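Local coordinates for PadR family transcriptional regulator (Streptococcus pneumoniae, PDB 5ZQH), which binds DNA as a dimer with winged helix-turn-helix domains and regulates transcription in Streptococcus pneumoniae, at the interface of chains A and B. Numbering follows the deposited sequence. Chains: chain A/B, PadR family transcriptional regulator.

Contact 1 and contact 2 are neighbouring patches of one two-fold symmetric interface, and the centres of their C-alpha atoms lie about 8 Å apart. Both are built on helix 77-101 of chain B, and they share A:Val8 and B:Leu93. In contact 1 this helix meets helices 3-19 and 77-101 of chain A. In contact 2 it meets helix 3-19 again, together with the end of helix 24-34 and the residues that follow. Each contact recurs with the chains exchanged. The C-terminal helix therefore touches several elements of the partner, which probably helps to set how the two DNA-binding domains are placed.

Contact 1: the interface of chains A and B. Residues chain A 8, 12, 87, 90-91; chain B 93-94, 97, 101.
B:Val97 fits between A:Trp87, A:Trp90, A:Val8 and A:Cys12. This is part of the helical dimer interface of a PadR-family regulator. In PadR subfamily-2 an N-terminal winged helix-turn-helix domain is followed by a single C-terminal dimerisation helix, here 77-101.

One methyl meets both indoles. B:Val97 CG1 lies over a face of the A:Trp90 indole, 3.6 Å from the centroid of its five-membered ring. This is a CH-pi contact, displaced toward the rim. B:Val97 CG1 also reaches the outer part of the other indole, 3.3 Å from A:Trp87 CZ3. With CG1 opposite the backbone N (chi1 165°), that methyl is directed to the two indoles and CG2 to helix 3-19 of chain A. A:Trp90 CG lies opposite its backbone N (chi1 -180°) and A:Trp87 CG opposite its carbonyl carbon (chi1 -73°), which brings both rings to B:Val97 CG1.

Further along the A:Trp90 indole, the benzo-ring atom A:Trp90 CZ2 packs 3.6 Å from B:Ser94 CA. The B:Ser94 side chain stands beside CZ2 and CH2. At A:Trp87, B:Lys101 uses its aliphatic part. Its CG stands above the indole face, toward the rim, and B:Lys101 CB comes 3.7 Å from A:Trp87 CH2.

The aliphatic and sulfur contacts lie on the other side of B:Val97. B:Val97 CG2 is 3.6 Å from A:Val8 CG1 and also touches A:Cys12 SG. A:Val8 presents both methyls to B:Leu93: CG1 faces CD2 and CG2 faces CD1. The two side chains cross obliquely. Within chain A, A:Cys12 SG makes a weak hydrogen bond to the carbonyl A:Val8 O.

Groups expected to carry opposite charges come near each other beside the tryptophans. The B:Lys101 chain bends at chi3, and B:Lys101 NZ is 4.5 Å from the carboxylate atom A:Asp91 OD1. That is too long for a salt bridge, but a mild attraction is plausible.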
loop_
_atom_site.group_PDB
_atom_site.type_symbol
_atom_site.label_atom_id
_atom_site.label_comp_id
_atom_site.label_asym_id
_atom_site.label_seq_id
_atom_site.Cartn_x
_atom_site.Cartn_y
_atom_site.Cartn_z
ATOM N N VAL A 8 2.806 3.371 1.340
ATOM C CA VAL A 8 3.943 3.914 0.586
ATOM C C VAL A 8 4.625 5.078 1.327
ATOM O O VAL A 8 5.848 5.009 1.556
ATOM C CB VAL A 8 3.591 4.247 -0.892
ATOM C CG1 VAL A 8 4.698 5.051 -1.564
ATOM C CG2 VAL A 8 3.339 2.967 -1.675
ATOM N N CYS A 12 8.397 5.332 2.733
ATOM C CA CYS A 12 9.203 6.448 2.196
ATOM C C CYS A 12 9.710 7.414 3.273
ATOM O O CYS A 12 10.890 7.758 3.271
ATOM C CB CYS A 12 8.460 7.197 1.077
ATOM S SG CYS A 12 8.252 6.233 -0.443
ATOM N N TRP A 87 11.204 -2.448 2.156
ATOM C CA TRP A 87 11.893 -2.673 0.880
ATOM C C TRP A 87 11.774 -4.097 0.356
ATOM O O TRP A 87 11.697 -4.300 -0.856
ATOM C CB TRP A 87 13.357 -2.227 0.924
ATOM C CG TRP A 87 13.520 -0.729 0.932
ATOM C CD1 TRP A 87 14.187 0.015 1.861
ATOM C CD2 TRP A 87 12.992 0.205 -0.026
ATOM N NE1 TRP A 87 14.122 1.350 1.541
ATOM C CE2 TRP A 87 13.393 1.498 0.391
ATOM C CE3 TRP A 87 12.228 0.075 -1.197
ATOM C CZ2 TRP A 87 13.052 2.660 -0.320
ATOM C CZ3 TRP A 87 11.891 1.231 -1.908
ATOM C CH2 TRP A 87 12.306 2.507 -1.464
ATOM N N TRP A 90 8.086 -4.204 -0.714
ATOM C CA TRP A 90 7.925 -3.439 -1.949
ATOM C C TRP A 90 8.438 -4.215 -3.171
ATOM O O TRP A 90 7.743 -4.272 -4.191
ATOM C CB TRP A 90 8.565 -2.044 -1.874
ATOM C CG TRP A 90 8.372 -1.293 -3.148
ATOM C CD1 TRP A 90 9.297 -1.109 -4.147
ATOM C CD2 TRP A 90 7.163 -0.674 -3.602
ATOM N NE1 TRP A 90 8.742 -0.391 -5.182
ATOM C CE2 TRP A 90 7.435 -0.110 -4.878
ATOM C CE3 TRP A 90 5.879 -0.528 -3.053
ATOM C CZ2 TRP A 90 6.467 0.589 -5.612
ATOM C CZ3 TRP A 90 4.916 0.171 -3.782
ATOM C CH2 TRP A 90 5.219 0.720 -5.054
ATOM N N ASP A 91 9.635 -4.800 -3.054
ATOM C CA ASP A 91 10.221 -5.658 -4.092
ATOM C C ASP A 91 9.346 -6.877 -4.409
ATOM O O ASP A 91 9.194 -7.242 -5.581
ATOM C CB ASP A 91 11.628 -6.118 -3.687
ATOM C CG ASP A 91 12.688 -5.027 -3.850
ATOM O OD1 ASP A 91 12.374 -3.821 -3.703
ATOM O OD2 ASP A 91 13.860 -5.385 -4.112
ATOM N N LEU B 93 3.075 5.767 -7.708
ATOM C CA LEU B 93 3.869 5.466 -6.516
ATOM C C LEU B 93 5.134 4.652 -6.815
ATOM O O LEU B 93 6.146 4.829 -6.135
ATOM C CB LEU B 93 3.013 4.812 -5.418
ATOM C CG LEU B 93 1.878 5.654 -4.802
ATOM C CD1 LEU B 93 0.940 4.784 -3.975
ATOM C CD2 LEU B 93 2.401 6.821 -3.972
ATOM N N SER B 94 5.080 3.799 -7.843
ATOM C CA SER B 94 6.246 3.021 -8.292
ATOM C C SER B 94 7.420 3.909 -8.711
ATOM O O SER B 94 8.544 3.676 -8.262
ATOM C CB SER B 94 5.875 2.051 -9.423
ATOM O OG SER B 94 4.895 1.119 -8.997
ATOM N N VAL B 97 8.799 5.873 -5.608
ATOM C CA VAL B 97 9.560 4.970 -4.737
ATOM C C VAL B 97 10.941 4.670 -5.330
ATOM O O VAL B 97 11.942 4.699 -4.602
ATOM C CB VAL B 97 8.751 3.680 -4.398
ATOM C CG1 VAL B 97 9.628 2.577 -3.821
ATOM C CG2 VAL B 97 7.641 3.995 -3.409
ATOM N N LYS B 101 14.491 5.467 -3.470
ATOM C CA LYS B 101 15.388 4.320 -3.296
ATOM C C LYS B 101 16.824 4.621 -3.727
ATOM O O LYS B 101 17.764 4.281 -3.006
ATOM C CB LYS B 101 14.830 3.110 -4.063
ATOM C CG LYS B 101 15.589 1.800 -3.901
ATOM C CD LYS B 101 14.805 0.672 -4.553
ATOM C CE LYS B 101 15.719 -0.325 -5.247
ATOM N NZ LYS B 101 14.966 -1.165 -6.219
#

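Contact 2: the interface of chains A and B. Residues chain A 5, 8, 34-36; chain B 93, 96, 100.
B:Lys96 lies across one face of the A:Phe36 ring in this part of the PadR dimer interface. The C-terminal helix of chain B here meets the N-terminal winged helix-turn-helix domain of chain A. The contact may therefore help to fix that domain relative to the dimerisation helix.

The ring contacts use both a face and an edge of A:Phe36. B:Lys96 CD sits over the face, 3.8 Å from the ring centroid and offset toward the rim, in a CH-pi contact. The lysine chain is extended beyond CG. It passes CZ and CE1 with CD, and the terminal amine B:Lys96 NZ comes 3.3 Å from A:Phe36 CD1. Both the methylenes and the amine end take part. B:Ile100 takes the edge instead. B:Ile100 CD1 lies in the plane of the ring, 3.9 Å from A:Phe36 CE2, and the two side chains cross at about a right angle.

Two backbone carbonyls of chain A lie beside the same lysine. A:Gly35 follows the end of helix 24-34 with phi 133°, a conformation that suits glycine. The carbonyl A:Gly35 O is 3.2 Å from B:Lys96 CE, while the carbonyl A:Ala34 O stands near CG. B:Lys96 NZ is 3.4 Å from A:Gly35 O, a pair not counted as a hydrogen bond; this carbonyl would probably favour a charged amine.

Aliphatic contacts flank the lysine on either side. A:Ala34 CB touches B:Ile100 CG1 at 3.6 Å and also packs against its CD1. At the other end, B:Leu93 meets helix 3-19. B:Leu93 CD2 is 3.6 Å from A:Leu5 CD1, and these side chains cross at about a right angle. A:Leu5 reaches across with CG opposite its backbone N (chi1 -175°) and offers CD1. The same methyl, B:Leu93 CD2, also reaches the aromatic ring, 4.0 Å from A:Phe36 CE1.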
loop_
_atom_site.group_PDB
_atom_site.type_symbol
_atom_site.label_atom_id
_atom_site.label_comp_id
_atom_site.label_asym_id
_atom_site.label_seq_id
_atom_site.Cartn_x
_atom_site.Cartn_y
_atom_site.Cartn_z
ATOM N N LEU A 5 -1.593 4.089 -0.543
ATOM C CA LEU A 5 -0.918 5.380 -0.421
ATOM C C LEU A 5 -0.271 5.563 0.950
ATOM O O LEU A 5 0.895 5.950 1.031
ATOM C CB LEU A 5 -1.864 6.551 -0.767
ATOM C CG LEU A 5 -1.329 7.999 -0.821
ATOM C CD1 LEU A 5 -0.173 8.163 -1.801
ATOM C CD2 LEU A 5 -2.441 8.984 -1.160
ATOM N N VAL A 8 2.806 3.371 1.340
ATOM C CA VAL A 8 3.943 3.914 0.586
ATOM C C VAL A 8 4.625 5.078 1.327
ATOM O O VAL A 8 5.848 5.009 1.556
ATOM C CB VAL A 8 3.591 4.247 -0.892
ATOM C CG1 VAL A 8 4.698 5.051 -1.564
ATOM C CG2 VAL A 8 3.339 2.967 -1.675
ATOM N N ALA A 34 10.409 14.493 -4.235
ATOM C CA ALA A 34 10.379 13.097 -4.682
ATOM C C ALA A 34 9.169 12.808 -5.575
ATOM O O ALA A 34 9.128 11.778 -6.262
ATOM C CB ALA A 34 10.403 12.157 -3.487
ATOM N N GLY A 35 8.195 13.721 -5.564
ATOM C CA GLY A 35 6.993 13.599 -6.395
ATOM C C GLY A 35 5.670 13.854 -5.693
ATOM O O GLY A 35 4.641 14.020 -6.354
ATOM N N PHE A 36 5.697 13.887 -4.361
ATOM C CA PHE A 36 4.509 14.135 -3.551
ATOM C C PHE A 36 4.148 15.635 -3.558
ATOM O O PHE A 36 4.197 16.321 -2.531
ATOM C CB PHE A 36 4.701 13.570 -2.130
ATOM C CG PHE A 36 4.951 12.079 -2.089
ATOM C CD1 PHE A 36 3.884 11.177 -2.046
ATOM C CD2 PHE A 36 6.256 11.568 -2.092
ATOM C CE1 PHE A 36 4.113 9.802 -2.011
ATOM C CE2 PHE A 36 6.489 10.200 -2.058
ATOM C CZ PHE A 36 5.417 9.315 -2.014
ATOM N N LEU B 93 3.075 5.767 -7.708
ATOM C CA LEU B 93 3.869 5.466 -6.516
ATOM C C LEU B 93 5.134 4.652 -6.815
ATOM O O LEU B 93 6.146 4.829 -6.135
ATOM C CB LEU B 93 3.013 4.812 -5.418
ATOM C CG LEU B 93 1.878 5.654 -4.802
ATOM C CD1 LEU B 93 0.940 4.784 -3.975
ATOM C CD2 LEU B 93 2.401 6.821 -3.972
ATOM N N LYS B 96 7.821 7.151 -7.972
ATOM C CA LYS B 96 8.194 7.922 -6.777
ATOM C C LYS B 96 9.150 7.138 -5.868
ATOM O O LYS B 96 10.165 7.680 -5.416
ATOM C CB LYS B 96 6.949 8.320 -5.971
ATOM C CG LYS B 96 6.086 9.403 -6.596
ATOM C CD LYS B 96 4.858 9.643 -5.737
ATOM C CE LYS B 96 4.057 10.830 -6.230
ATOM N NZ LYS B 96 3.011 11.213 -5.242
ATOM N N ILE B 100 13.229 7.663 -4.733
ATOM C CA ILE B 100 13.658 7.748 -3.326
ATOM C C ILE B 100 14.733 6.696 -3.009
ATOM O O ILE B 100 15.750 7.009 -2.373
ATOM C CB ILE B 100 12.442 7.640 -2.364
ATOM C CG1 ILE B 100 11.538 8.868 -2.532
ATOM C CG2 ILE B 100 12.883 7.504 -0.907
ATOM C CD1 ILE B 100 10.086 8.665 -2.152
#